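Local coordinates for putative redox protein (Lactobacillus casei, PDB 2QL8), which probably acts as a redox protein of the OsmC/Ohr family, whose characterised members reduce organic hydroperoxides with a pair of cysteine thiols, at residues E21-H25 and T36-N41; C59-L64 and I117-V123; G77-V83 and L95-M101; A110-T114 and T134-V138. One frame throughout, in Å; residues are numbered along the deposited sequence. Where two conformers were deposited one is given.

Interaction 1: E21-H25 and T36-N41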
loop_
_atom_site.group_PDB
_atom_site.type_symbol
_atom_site.label_atom_id
_atom_site.label_comp_id
_atom_site.label_asym_id
_atom_site.label_seq_id
_atom_site.Cartn_x
_atom_site.Cartn_y
_atom_site.Cartn_z
ATOM N N GLU A 21 -19.197 -2.088 1.820
ATOM C CA GLU A 21 -19.447 -1.170 0.722
ATOM C C GLU A 21 -18.392 -0.064 0.688
ATOM O O GLU A 21 -17.629 0.097 1.662
ATOM C CB GLU A 21 -20.859 -0.521 0.872
ATOM C CG GLU A 21 -21.955 -1.521 0.718
ATOM C CD GLU A 21 -23.327 -0.967 1.130
ATOM O OE1 GLU A 21 -23.432 -0.338 2.220
ATOM O OE2 GLU A 21 -24.270 -1.199 0.354
ATOM N N LEU A 22 -18.381 0.704 -0.412
ATOM C CA LEU A 22 -17.384 1.755 -0.619
ATOM C C LEU A 22 -17.327 2.656 0.621
ATOM O O LEU A 22 -16.258 3.016 1.114
ATOM C CB LEU A 22 -17.682 2.507 -1.926
ATOM C CG LEU A 22 -16.682 3.527 -2.466
ATOM C CD1 LEU A 22 -15.261 2.938 -2.635
ATOM C CD2 LEU A 22 -17.225 4.120 -3.816
ATOM N N GLU A 23 -18.497 3.016 1.134
ATOM C CA GLU A 23 -18.567 3.660 2.419
ATOM C C GLU A 23 -18.567 2.560 3.479
ATOM O O GLU A 23 -19.588 1.915 3.771
ATOM C CB GLU A 23 -19.802 4.559 2.478
ATOM C CG GLU A 23 -19.867 5.473 1.283
ATOM C CD GLU A 23 -18.715 6.454 1.203
ATOM O OE1 GLU A 23 -18.411 7.047 2.258
ATOM O OE2 GLU A 23 -18.196 6.678 0.093
ATOM N N GLY A 24 -17.372 2.269 4.011
ATOM C CA GLY A 24 -17.227 1.154 4.928
ATOM C C GLY A 24 -16.018 1.258 5.827
ATOM O O GLY A 24 -15.786 2.287 6.451
ATOM N N HIS A 25 -15.301 0.139 5.926
ATOM C CA HIS A 25 -14.126 0.005 6.771
ATOM C C HIS A 25 -13.231 -1.059 6.185
ATOM O O HIS A 25 -13.673 -1.907 5.413
ATOM C CB HIS A 25 -14.472 -0.415 8.191
ATOM C CG HIS A 25 -15.474 0.467 8.864
ATOM N ND1 HIS A 25 -16.835 0.374 8.616
ATOM C CD2 HIS A 25 -15.320 1.440 9.795
ATOM C CE1 HIS A 25 -17.464 1.285 9.348
ATOM N NE2 HIS A 25 -16.571 1.934 10.083
ATOM N N THR A 36 -13.409 3.824 5.844
ATOM C CA THR A 36 -13.095 4.097 4.470
ATOM C C THR A 36 -14.299 4.756 3.750
ATOM O O THR A 36 -15.455 4.574 4.137
ATOM C CB THR A 36 -12.663 2.796 3.718
ATOM O OG1 THR A 36 -13.730 1.844 3.707
ATOM C CG2 THR A 36 -11.389 2.194 4.342
ATOM N N SER A 37 -13.992 5.472 2.677
ATOM C CA SER A 37 -14.995 6.102 1.828
ATOM C C SER A 37 -14.392 6.444 0.483
ATOM O O SER A 37 -13.171 6.443 0.293
ATOM C CB SER A 37 -15.586 7.361 2.485
ATOM O OG SER A 37 -14.626 8.374 2.702
ATOM N N SER A 38 -15.257 6.703 -0.495
ATOM C CA SER A 38 -14.791 7.052 -1.817
ATOM C C SER A 38 -13.978 8.326 -1.741
ATOM O O SER A 38 -14.407 9.292 -1.103
ATOM C CB SER A 38 -15.956 7.345 -2.765
ATOM O OG SER A 38 -15.456 7.772 -4.010
ATOM N N PRO A 39 -12.841 8.373 -2.446
ATOM C CA PRO A 39 -12.097 9.642 -2.471
ATOM C C PRO A 39 -12.847 10.751 -3.228
ATOM O O PRO A 39 -12.472 11.920 -3.110
ATOM C CB PRO A 39 -10.810 9.298 -3.210
ATOM C CG PRO A 39 -11.151 8.155 -4.073
ATOM C CD PRO A 39 -12.178 7.338 -3.249
HETATM N N MSE A 40 -13.870 10.364 -4.006
HETATM C CA MSE A 40 -14.616 11.302 -4.865
HETATM C C MSE A 40 -15.729 12.031 -4.130
HETATM O O MSE A 40 -16.410 12.859 -4.741
HETATM C CB MSE A 40 -15.165 10.592 -6.097
HETATM C CG MSE A 40 -14.121 9.937 -6.991
HETATM SE SE MSE A 40 -12.571 11.079 -7.380
HETATM C CE MSE A 40 -13.463 12.262 -8.612
ATOM N N ASN A 41 -15.922 11.793 -2.849
ATOM C CA ASN A 41 -16.848 12.592 -2.057
ATOM C C ASN A 41 -16.148 13.166 -0.827
ATOM O O ASN A 41 -14.955 12.910 -0.621
ATOM C CB ASN A 41 -18.080 11.762 -1.681
ATOM C CG ASN A 41 -17.760 10.572 -0.780
ATOM O OD1 ASN A 41 -17.012 10.701 0.190
ATOM N ND2 ASN A 41 -18.376 9.427 -1.065
HETATM O O HOH W 1 -15.335 -0.759 2.839
HETATM O O HOH W 2 -13.831 1.910 0.804
#

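Interaction 2: C59-L64 and I117-V123. With BEZ (benzoic acid), chain C.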
loop_
_atom_site.group_PDB
_atom_site.type_symbol
_atom_site.label_atom_id
_atom_site.label_comp_id
_atom_site.label_asym_id
_atom_site.label_seq_id
_atom_site.Cartn_x
_atom_site.Cartn_y
_atom_site.Cartn_z
ATOM N N CYS A 59 7.548 2.915 4.971
ATOM C CA CYS A 59 8.588 1.972 4.583
ATOM C C CYS A 59 9.887 2.690 4.154
ATOM O O CYS A 59 11.013 2.309 4.571
ATOM C CB CYS A 59 8.105 1.048 3.477
ATOM S SG CYS A 59 9.051 -0.459 3.294
ATOM N N LEU A 60 9.732 3.748 3.368
ATOM C CA LEU A 60 10.875 4.520 2.944
ATOM C C LEU A 60 11.590 5.134 4.146
ATOM O O LEU A 60 12.828 5.123 4.231
ATOM C CB LEU A 60 10.492 5.600 1.939
ATOM C CG LEU A 60 10.333 5.159 0.481
ATOM C CD1 LEU A 60 9.566 6.265 -0.346
ATOM C CD2 LEU A 60 11.650 4.713 -0.185
ATOM N N GLU A 61 10.796 5.675 5.074
ATOM C CA GLU A 61 11.337 6.330 6.256
ATOM C C GLU A 61 12.105 5.311 7.132
ATOM O O GLU A 61 13.196 5.608 7.649
ATOM C CB GLU A 61 10.224 7.044 7.024
ATOM C CG GLU A 61 10.697 7.786 8.316
ATOM C CD GLU A 61 11.428 9.091 8.059
ATOM O OE1 GLU A 61 11.929 9.311 6.928
ATOM O OE2 GLU A 61 11.492 9.882 9.059
ATOM N N ALA A 62 11.545 4.110 7.301
ATOM C CA ALA A 62 12.217 3.024 8.056
ATOM C C ALA A 62 13.516 2.633 7.385
ATOM O O ALA A 62 14.548 2.387 8.037
ATOM C CB ALA A 62 11.312 1.795 8.211
ATOM N N THR A 63 13.476 2.544 6.059
ATOM C CA THR A 63 14.671 2.165 5.306
ATOM C C THR A 63 15.755 3.253 5.462
ATOM O O THR A 63 16.927 2.952 5.679
ATOM C CB THR A 63 14.378 1.902 3.798
ATOM O OG1 THR A 63 13.259 1.039 3.662
ATOM C CG2 THR A 63 15.595 1.323 3.041
ATOM N N LEU A 64 15.311 4.501 5.392
ATOM C CA LEU A 64 16.198 5.660 5.517
ATOM C C LEU A 64 16.845 5.676 6.909
ATOM O O LEU A 64 18.036 5.906 7.038
ATOM C CB LEU A 64 15.420 6.952 5.270
ATOM C CG LEU A 64 16.199 8.277 5.297
ATOM C CD1 LEU A 64 17.408 8.235 4.378
ATOM C CD2 LEU A 64 15.190 9.433 4.956
ATOM N N ILE A 117 17.843 3.970 -0.483
ATOM C CA ILE A 117 16.537 3.530 0.041
ATOM C C ILE A 117 15.609 3.089 -1.102
ATOM O O ILE A 117 14.810 2.168 -0.958
ATOM C CB ILE A 117 15.871 4.505 1.042
ATOM C CG1 ILE A 117 15.263 5.745 0.358
ATOM C CG2 ILE A 117 16.832 4.878 2.221
ATOM C CD1 ILE A 117 14.570 6.713 1.334
ATOM N N GLU A 118 15.722 3.739 -2.250
ATOM C CA GLU A 118 14.912 3.358 -3.411
ATOM C C GLU A 118 15.131 1.881 -3.765
ATOM O O GLU A 118 14.158 1.163 -4.081
ATOM C CB GLU A 118 15.278 4.213 -4.636
ATOM C CG GLU A 118 14.459 3.908 -5.872
ATOM C CD GLU A 118 14.906 4.707 -7.103
ATOM O OE1 GLU A 118 15.915 5.456 -7.062
ATOM O OE2 GLU A 118 14.215 4.538 -8.130
ATOM N N ASN A 119 16.401 1.432 -3.657
ATOM C CA ASN A 119 16.790 0.074 -3.973
ATOM C C ASN A 119 16.460 -0.943 -2.888
ATOM O O ASN A 119 16.422 -2.128 -3.169
ATOM C CB ASN A 119 18.289 0.005 -4.222
ATOM C CG ASN A 119 18.693 0.677 -5.510
ATOM O OD1 ASN A 119 17.892 0.749 -6.465
ATOM N ND2 ASN A 119 19.945 1.170 -5.559
ATOM N N ARG A 120 16.335 -0.493 -1.639
ATOM C CA ARG A 120 16.167 -1.384 -0.481
ATOM C C ARG A 120 14.739 -1.481 0.061
ATOM O O ARG A 120 14.346 -2.503 0.596
ATOM C CB ARG A 120 17.117 -0.985 0.648
ATOM C CG ARG A 120 18.571 -1.328 0.343
ATOM C CD ARG A 120 19.571 -0.700 1.298
ATOM N NE ARG A 120 19.398 -1.151 2.679
ATOM C CZ ARG A 120 20.318 -0.966 3.637
ATOM N NH1 ARG A 120 21.469 -0.363 3.354
ATOM N NH2 ARG A 120 20.119 -1.374 4.865
ATOM N N CYS A 121 13.977 -0.407 -0.059
ATOM C CA CYS A 121 12.646 -0.338 0.530
ATOM C C CYS A 121 11.706 -1.364 -0.124
ATOM O O CYS A 121 11.532 -1.344 -1.347
ATOM C CB CYS A 121 12.102 1.075 0.339
ATOM S SG CYS A 121 10.315 1.286 0.616
ATOM N N PRO A 122 11.152 -2.307 0.678
ATOM C CA PRO A 122 10.235 -3.287 0.050
ATOM C C PRO A 122 9.086 -2.731 -0.789
ATOM O O PRO A 122 8.780 -3.295 -1.836
ATOM C CB PRO A 122 9.759 -4.109 1.243
ATOM C CG PRO A 122 10.963 -4.081 2.184
ATOM C CD PRO A 122 11.499 -2.684 2.080
ATOM N N VAL A 123 8.454 -1.670 -0.326
ATOM C CA VAL A 123 7.288 -1.157 -1.066
ATOM C C VAL A 123 7.781 -0.507 -2.371
ATOM O O VAL A 123 7.177 -0.663 -3.421
ATOM C CB VAL A 123 6.386 -0.229 -0.220
ATOM C CG1 VAL A 123 5.184 0.277 -1.076
ATOM C CG2 VAL A 123 5.888 -0.948 1.071
HETATM C C BEZ C . 16.991 -2.586 5.010
HETATM O O1 BEZ C . 17.933 -3.059 5.747
HETATM O O2 BEZ C . 17.107 -2.569 3.846
HETATM C C1 BEZ C . 15.677 -2.126 5.543
HETATM C C2 BEZ C . 15.588 -1.873 6.923
HETATM C C3 BEZ C . 14.368 -1.455 7.451
HETATM C C4 BEZ C . 13.264 -1.300 6.600
HETATM C C5 BEZ C . 13.373 -1.565 5.227
HETATM C C6 BEZ C . 14.546 -1.958 4.671
#

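Interaction 3: G77-V83 and L95-M101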
loop_
_atom_site.group_PDB
_atom_site.type_symbol
_atom_site.label_atom_id
_atom_site.label_comp_id
_atom_site.label_asym_id
_atom_site.label_seq_id
_atom_site.Cartn_x
_atom_site.Cartn_y
_atom_site.Cartn_z
ATOM N N GLY A 77 15.803 12.216 8.654
ATOM C CA GLY A 77 15.118 12.070 7.391
ATOM C C GLY A 77 13.600 12.202 7.528
ATOM O O GLY A 77 13.046 12.012 8.606
ATOM N N ALA A 78 12.947 12.539 6.418
ATOM C CA ALA A 78 11.484 12.584 6.319
ATOM C C ALA A 78 11.100 12.214 4.914
ATOM O O ALA A 78 11.835 12.490 3.935
ATOM C CB ALA A 78 10.946 13.960 6.691
ATOM N N VAL A 79 9.915 11.599 4.785
ATOM C CA VAL A 79 9.408 11.178 3.472
ATOM C C VAL A 79 7.957 11.659 3.324
ATOM O O VAL A 79 7.152 11.498 4.245
ATOM C CB VAL A 79 9.484 9.628 3.305
ATOM C CG1 VAL A 79 8.946 9.187 1.941
ATOM C CG2 VAL A 79 10.943 9.136 3.538
ATOM N N ARG A 80 7.658 12.194 2.148
ATOM C CA ARG A 80 6.305 12.554 1.746
ATOM C C ARG A 80 5.981 11.818 0.466
ATOM O O ARG A 80 6.770 11.819 -0.470
ATOM C CB ARG A 80 6.229 14.073 1.496
ATOM C CG ARG A 80 4.849 14.470 0.990
ATOM C CD ARG A 80 4.670 15.976 1.093
ATOM N NE ARG A 80 5.523 16.692 0.165
ATOM C CZ ARG A 80 5.406 18.010 -0.043
ATOM N NH1 ARG A 80 4.487 18.690 0.641
ATOM N NH2 ARG A 80 6.202 18.653 -0.903
ATOM N N VAL A 81 4.808 11.185 0.403
ATOM C CA VAL A 81 4.390 10.474 -0.784
ATOM C C VAL A 81 3.076 11.089 -1.246
ATOM O O VAL A 81 2.116 11.170 -0.470
ATOM C CB VAL A 81 4.229 8.940 -0.512
ATOM C CG1 VAL A 81 3.590 8.225 -1.708
ATOM C CG2 VAL A 81 5.592 8.320 -0.114
ATOM N N LYS A 82 3.048 11.434 -2.530
ATOM C CA LYS A 82 1.804 11.885 -3.164
ATOM C C LYS A 82 1.267 10.759 -4.034
ATOM O O LYS A 82 2.014 10.097 -4.745
ATOM C CB LYS A 82 2.048 13.150 -3.997
ATOM C CG LYS A 82 0.773 13.810 -4.555
ATOM C CD LYS A 82 1.154 15.065 -5.333
ATOM C CE LYS A 82 -0.060 15.817 -5.879
ATOM N NZ LYS A 82 0.362 17.197 -6.319
ATOM N N VAL A 83 -0.047 10.526 -3.940
ATOM C CA VAL A 83 -0.698 9.505 -4.760
ATOM C C VAL A 83 -1.854 10.189 -5.503
ATOM O O VAL A 83 -2.652 10.901 -4.878
ATOM C CB VAL A 83 -1.241 8.315 -3.913
ATOM C CG1 VAL A 83 -1.907 7.250 -4.810
ATOM C CG2 VAL A 83 -0.103 7.704 -3.076
ATOM N N LEU A 95 -0.968 6.953 -9.584
ATOM C CA LEU A 95 0.416 7.438 -9.741
ATOM C C LEU A 95 0.972 7.709 -8.360
ATOM O O LEU A 95 0.254 8.158 -7.476
ATOM C CB LEU A 95 0.462 8.749 -10.545
ATOM C CG LEU A 95 -0.183 8.720 -11.941
ATOM C CD1 LEU A 95 -0.187 10.173 -12.483
ATOM C CD2 LEU A 95 0.447 7.751 -12.929
ATOM N N VAL A 96 2.265 7.424 -8.173
ATOM C CA VAL A 96 2.896 7.557 -6.875
ATOM C C VAL A 96 4.225 8.327 -7.019
ATOM O O VAL A 96 5.063 8.003 -7.884
ATOM C CB VAL A 96 3.221 6.166 -6.275
ATOM C CG1 VAL A 96 3.902 6.319 -4.889
ATOM C CG2 VAL A 96 1.939 5.265 -6.226
ATOM N N HIS A 97 4.368 9.373 -6.224
ATOM C CA HIS A 97 5.588 10.194 -6.247
ATOM C C HIS A 97 6.104 10.405 -4.829
ATOM O O HIS A 97 5.389 10.986 -3.988
ATOM C CB HIS A 97 5.340 11.555 -6.917
ATOM C CG HIS A 97 6.595 12.364 -7.009
ATOM N ND1 HIS A 97 7.634 12.018 -7.847
ATOM C CD2 HIS A 97 6.978 13.487 -6.355
ATOM C CE1 HIS A 97 8.607 12.914 -7.712
ATOM N NE2 HIS A 97 8.239 13.797 -6.801
ATOM N N ALA A 98 7.335 9.928 -4.551
ATOM C CA ALA A 98 7.903 10.061 -3.221
ATOM C C ALA A 98 8.954 11.191 -3.233
ATOM O O ALA A 98 9.701 11.351 -4.204
ATOM C CB ALA A 98 8.565 8.742 -2.771
ATOM N N GLN A 99 8.987 11.927 -2.129
ATOM C CA GLN A 99 9.989 12.963 -1.894
ATOM C C GLN A 99 10.701 12.641 -0.599
ATOM O O GLN A 99 10.068 12.409 0.436
ATOM C CB GLN A 99 9.316 14.342 -1.823
ATOM C CG GLN A 99 8.773 14.804 -3.153
ATOM C CD GLN A 99 8.126 16.149 -3.053
ATOM O OE1 GLN A 99 7.525 16.466 -2.034
ATOM N NE2 GLN A 99 8.275 16.952 -4.085
ATOM N N VAL A 100 12.034 12.690 -0.642
ATOM C CA VAL A 100 12.855 12.310 0.499
ATOM C C VAL A 100 13.744 13.508 0.854
ATOM O O VAL A 100 14.409 14.074 -0.009
ATOM C CB VAL A 100 13.742 11.090 0.165
ATOM C CG1 VAL A 100 14.658 10.745 1.380
ATOM C CG2 VAL A 100 12.856 9.881 -0.264
HETATM N N MSE A 101 13.741 13.855 2.129
HETATM C CA MSE A 101 14.668 14.869 2.665
HETATM C C MSE A 101 15.520 14.268 3.783
HETATM O O MSE A 101 15.063 13.392 4.508
HETATM C CB MSE A 101 13.907 16.101 3.155
HETATM C CG MSE A 101 12.964 15.859 4.325
HETATM SE SE MSE A 101 12.027 17.463 4.790
HETATM C CE MSE A 101 13.477 18.447 5.456
HETATM O O HOH W 3 5.706 13.721 -2.813
#

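Interaction 4: A110-T114 and T134-V138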
loop_
_atom_site.group_PDB
_atom_site.type_symbol
_atom_site.label_atom_id
_atom_site.label_comp_id
_atom_site.label_asym_id
_atom_site.label_seq_id
_atom_site.Cartn_x
_atom_site.Cartn_y
_atom_site.Cartn_z
ATOM N N ALA A 110 22.144 13.428 0.757
ATOM C CA ALA A 110 20.690 13.170 0.741
ATOM C C ALA A 110 20.313 12.397 -0.519
ATOM O O ALA A 110 19.512 11.427 -0.469
ATOM C CB ALA A 110 19.886 14.455 0.851
ATOM N N LYS A 111 20.880 12.784 -1.650
ATOM C CA LYS A 111 20.619 12.094 -2.923
ATOM C C LYS A 111 21.131 10.662 -2.899
ATOM O O LYS A 111 20.440 9.741 -3.322
ATOM C CB LYS A 111 21.202 12.815 -4.138
ATOM C CG LYS A 111 20.568 14.154 -4.420
ATOM C CD LYS A 111 20.969 14.691 -5.776
ATOM C CE LYS A 111 22.358 15.258 -5.804
ATOM N NZ LYS A 111 22.811 15.536 -7.208
ATOM N N ALA A 112 22.335 10.449 -2.380
ATOM C CA ALA A 112 22.919 9.128 -2.273
ATOM C C ALA A 112 22.041 8.254 -1.382
ATOM O O ALA A 112 21.796 7.084 -1.702
ATOM C CB ALA A 112 24.349 9.226 -1.738
ATOM N N PHE A 113 21.588 8.808 -0.259
ATOM C CA PHE A 113 20.734 8.026 0.668
ATOM C C PHE A 113 19.415 7.696 -0.024
ATOM O O PHE A 113 18.851 6.626 0.210
ATOM C CB PHE A 113 20.471 8.791 1.967
ATOM C CG PHE A 113 21.639 8.857 2.905
ATOM C CD1 PHE A 113 22.893 8.352 2.600
ATOM C CD2 PHE A 113 21.441 9.445 4.143
ATOM C CE1 PHE A 113 23.923 8.458 3.546
ATOM C CE2 PHE A 113 22.487 9.548 5.088
ATOM C CZ PHE A 113 23.700 9.025 4.782
ATOM N N THR A 114 18.898 8.624 -0.828
ATOM C CA THR A 114 17.621 8.390 -1.557
ATOM C C THR A 114 17.782 7.233 -2.531
ATOM O O THR A 114 16.913 6.368 -2.612
ATOM C CB THR A 114 17.092 9.677 -2.248
ATOM O OG1 THR A 114 16.972 10.732 -1.287
ATOM C CG2 THR A 114 15.750 9.449 -2.923
ATOM N N THR A 134 7.679 7.383 -9.144
ATOM C CA THR A 134 8.878 8.230 -9.185
ATOM C C THR A 134 9.282 8.643 -7.779
ATOM O O THR A 134 8.459 8.693 -6.860
ATOM C CB THR A 134 8.618 9.482 -10.086
ATOM O OG1 THR A 134 7.403 10.118 -9.692
ATOM C CG2 THR A 134 8.528 9.068 -11.547
ATOM N N ILE A 135 10.574 8.982 -7.629
ATOM C CA ILE A 135 11.126 9.374 -6.359
ATOM C C ILE A 135 12.157 10.481 -6.603
ATOM O O ILE A 135 12.892 10.426 -7.598
ATOM C CB ILE A 135 11.724 8.144 -5.573
ATOM C CG1 ILE A 135 12.191 8.550 -4.189
ATOM C CG2 ILE A 135 12.803 7.438 -6.368
ATOM C CD1 ILE A 135 12.465 7.366 -3.252
ATOM N N GLU A 136 12.206 11.429 -5.690
ATOM C CA GLU A 136 13.168 12.523 -5.772
ATOM C C GLU A 136 13.630 12.933 -4.372
ATOM O O GLU A 136 12.959 12.697 -3.384
ATOM C CB GLU A 136 12.569 13.718 -6.514
ATOM C CG GLU A 136 11.541 14.419 -5.747
ATOM C CD GLU A 136 11.061 15.740 -6.401
ATOM O OE1 GLU A 136 11.862 16.498 -6.997
ATOM O OE2 GLU A 136 9.875 16.038 -6.268
ATOM N N THR A 137 14.774 13.635 -4.335
ATOM C CA THR A 137 15.342 14.215 -3.144
ATOM C C THR A 137 15.019 15.691 -3.158
ATOM O O THR A 137 15.154 16.335 -4.184
ATOM C CB THR A 137 16.878 14.019 -3.127
ATOM O OG1 THR A 137 17.182 12.629 -3.348
ATOM C CG2 THR A 137 17.455 14.510 -1.805
ATOM N N VAL A 138 14.588 16.181 -2.007
ATOM C CA VAL A 138 14.235 17.581 -1.802
ATOM C C VAL A 138 14.907 18.125 -0.552
ATOM O O VAL A 138 15.359 17.390 0.316
ATOM C CB VAL A 138 12.702 17.753 -1.721
ATOM C CG1 VAL A 138 12.062 17.223 -3.008
ATOM C CG2 VAL A 138 12.131 17.090 -0.438
#

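Interaction 1: E21-H25 and T36-N41
This is the open end of a two-stranded antiparallel hairpin, strands 24-27 and 33-36, just where the chain enters one strand and leaves the other. The backbone pairing is a single hydrogen-bonded pair: Gly24 N gives to Thr36 O at 3.0 Å, and Thr36 N returns to Gly24 O at 2.9 Å. Gly24 has a backbone conformation (phi -158°, psi -134°) in which a beta carbon would clash with Glu21 O.

Beyond the strand pair, a side chain takes over. Glu23 OE2 accepts from Ser38 N and from Asn41 ND2, each at 3.0 Å, so one carboxylate oxygen holds both ends of the type I turn Ser38-Asn41. Its other oxygen, OE1, is hydrogen-bonded to His43, which also gives its backbone N to Asn41 OD1. Two waters bridge the segments, each joining a carbonyl of the loop before strand 24-27 to Thr36 OG1: water 1 from Glu21 O, water 2 from Leu22 O.

Apolar contact is slight, with Leu22 CD2 resting 3.6 Å from Ser38 CB. Leu22 also packs on Ala62 of the second subunit, and Thr36 on Thr58 of that subunit, so the hairpin base lies against the partner's long helix. Within the turn itself, Ser38 forms an ST turn, its OG accepting from Met40 N at 3.0 Å.

Interaction 2: C59-L64 and I117-V123
Ile117 pushes into helix 48-70, its CG2 3.4 Å from Leu64 CA, its CG1 3.8 Å from Leu60 CD2 and its CB 3.8 Å from Thr63 CG2. One turn on, Arg120 lays its CB 3.7 Å from Thr63 CG2 and sends its guanidinium to the benzoic acid: NE to O2 and NH2 to O1, both 2.9 Å, a two-pronged grip on the carboxylate. Ala90 N of the second subunit also hydrogen-bonds the ligand, so this pocket lies at the dimer interface. Cys121, the N-cap of the next helix, brings its SG to 3.4 Å from Cys59 SG, too far for a disulfide. A cysteine on the central helix facing a second one in a Cys-Pro pair at the start of the next helix is characteristic of OsmC/Ohr peroxidases, consistent with a reduced redox pair here. Pro122 follows with CD 3.5 Å from Cys59 SG and 3.8 Å from ligand C5, while Thr63 OG1 reaches that same C5 at 3.0 Å. Val123 CG2 ends the run 3.8 Å from Cys59 CB.

Interaction 3: G77-V83 and L95-M101
Three hydrogen-bonded pairs stitch these antiparallel strands together. Ala78 and Met101 exchange N to O bonds of 3.0 Å in both directions. Arg80 N reaches Gln99 O at 3.0 Å with Gln99 N returning to Arg80 O at 2.8 Å, and Lys82 N reaches His97 O at 2.8 Å with His97 N returning to Lys82 O at 2.9 Å. Water 3 adds a second donor to Arg80 O and His97 O.

On the face that carries Arg80, His97 and Gln99, the polar ends of these three are matched as well: Gln99 OE1 takes Arg80 NE at 3.0 Å and NH2 at 2.8 Å. Gln99 NE2 and His97 NE2 both go to Glu136 on the next strand, and His97 ND1 to Thr134. The opposite face, of Val79, Val81, Val83, Val96, Ala98 and Val100, is apolar, with Val81 CG1 3.7 Å from Val96 CG1 and Val79 and Ala98 packing on helix 48-70.

At the outer edge, Val79 to Val83 pair antiparallel with a strand of the second subunit; on the other flank, Val96 and Ala98 hydrogen-bond to strand 133-137. The result is a beta hairpin set in a sheet that crosses the dimer interface, as in the intertwined dimers of the OsmC/Ohr fold.

Interaction 4: A110-T114 and T134-V138
Thr114 lays its methyl against Ile135, CG2 to CG1 at 3.9 Å. Its OG1 gives a hydrogen bond to Ala110 O at 2.8 Å, one turn back along the helix, and at the same time lies 2.8 Å from Thr137 OG1, so the hydroxyl faces the strand as well as the methyl.

A turn earlier, Ala110 CB meets Thr137 CG2 at 3.6 Å. Lys111 CA lies 3.5 Å and its CG 3.9 Å from Thr137 OG1, while the far end of the side chain leads away. Thr137 therefore sits against the helix with both its methyl and its hydroxyl. The helix and strand run nearly antiparallel, 155° between their directions, with the axes of these short segments 8.2 Å apart; 226 Å² is buried between them.

This is the helix-on-strand layer of a beta-alpha-beta crossover: strands 91-102 and 133-137 are parallel neighbours, and helix 107-120 lies on the connection between them. Thr114 and Ile135 also touch Val100 of the middle strand, whereas Glu136 points the other way and hydrogen-bonds to His97. Two threonines thus meet through hydroxyls and methyls alike: with its own proton spent on Ala110 O, Thr114 OG1 can accept from Thr137 OG1, although that proton has another acceptor within reach.

In the fold
Starting from the N terminus, interaction 1 closes a loop of ten residues at the base of the small hairpin 24-27/33-36, and stands apart: it touches none of the others. Helix 48-70 then opens interaction 2, which is not closed until 117-123, a loop of 52 residues. Interaction 3 is nested inside it, closing the hairpin 77-88/91-102. Interaction 4 crosses interaction 2: it opens on helix 107-120, within that loop, and closes on strand 133-137, beyond it. Interactions 2, 3 and 4 touch one another, joining both main helices to the three-stranded sheet. Interactions 1, 2 and 3 also meet the second subunit, while interaction 4 lies clear of it.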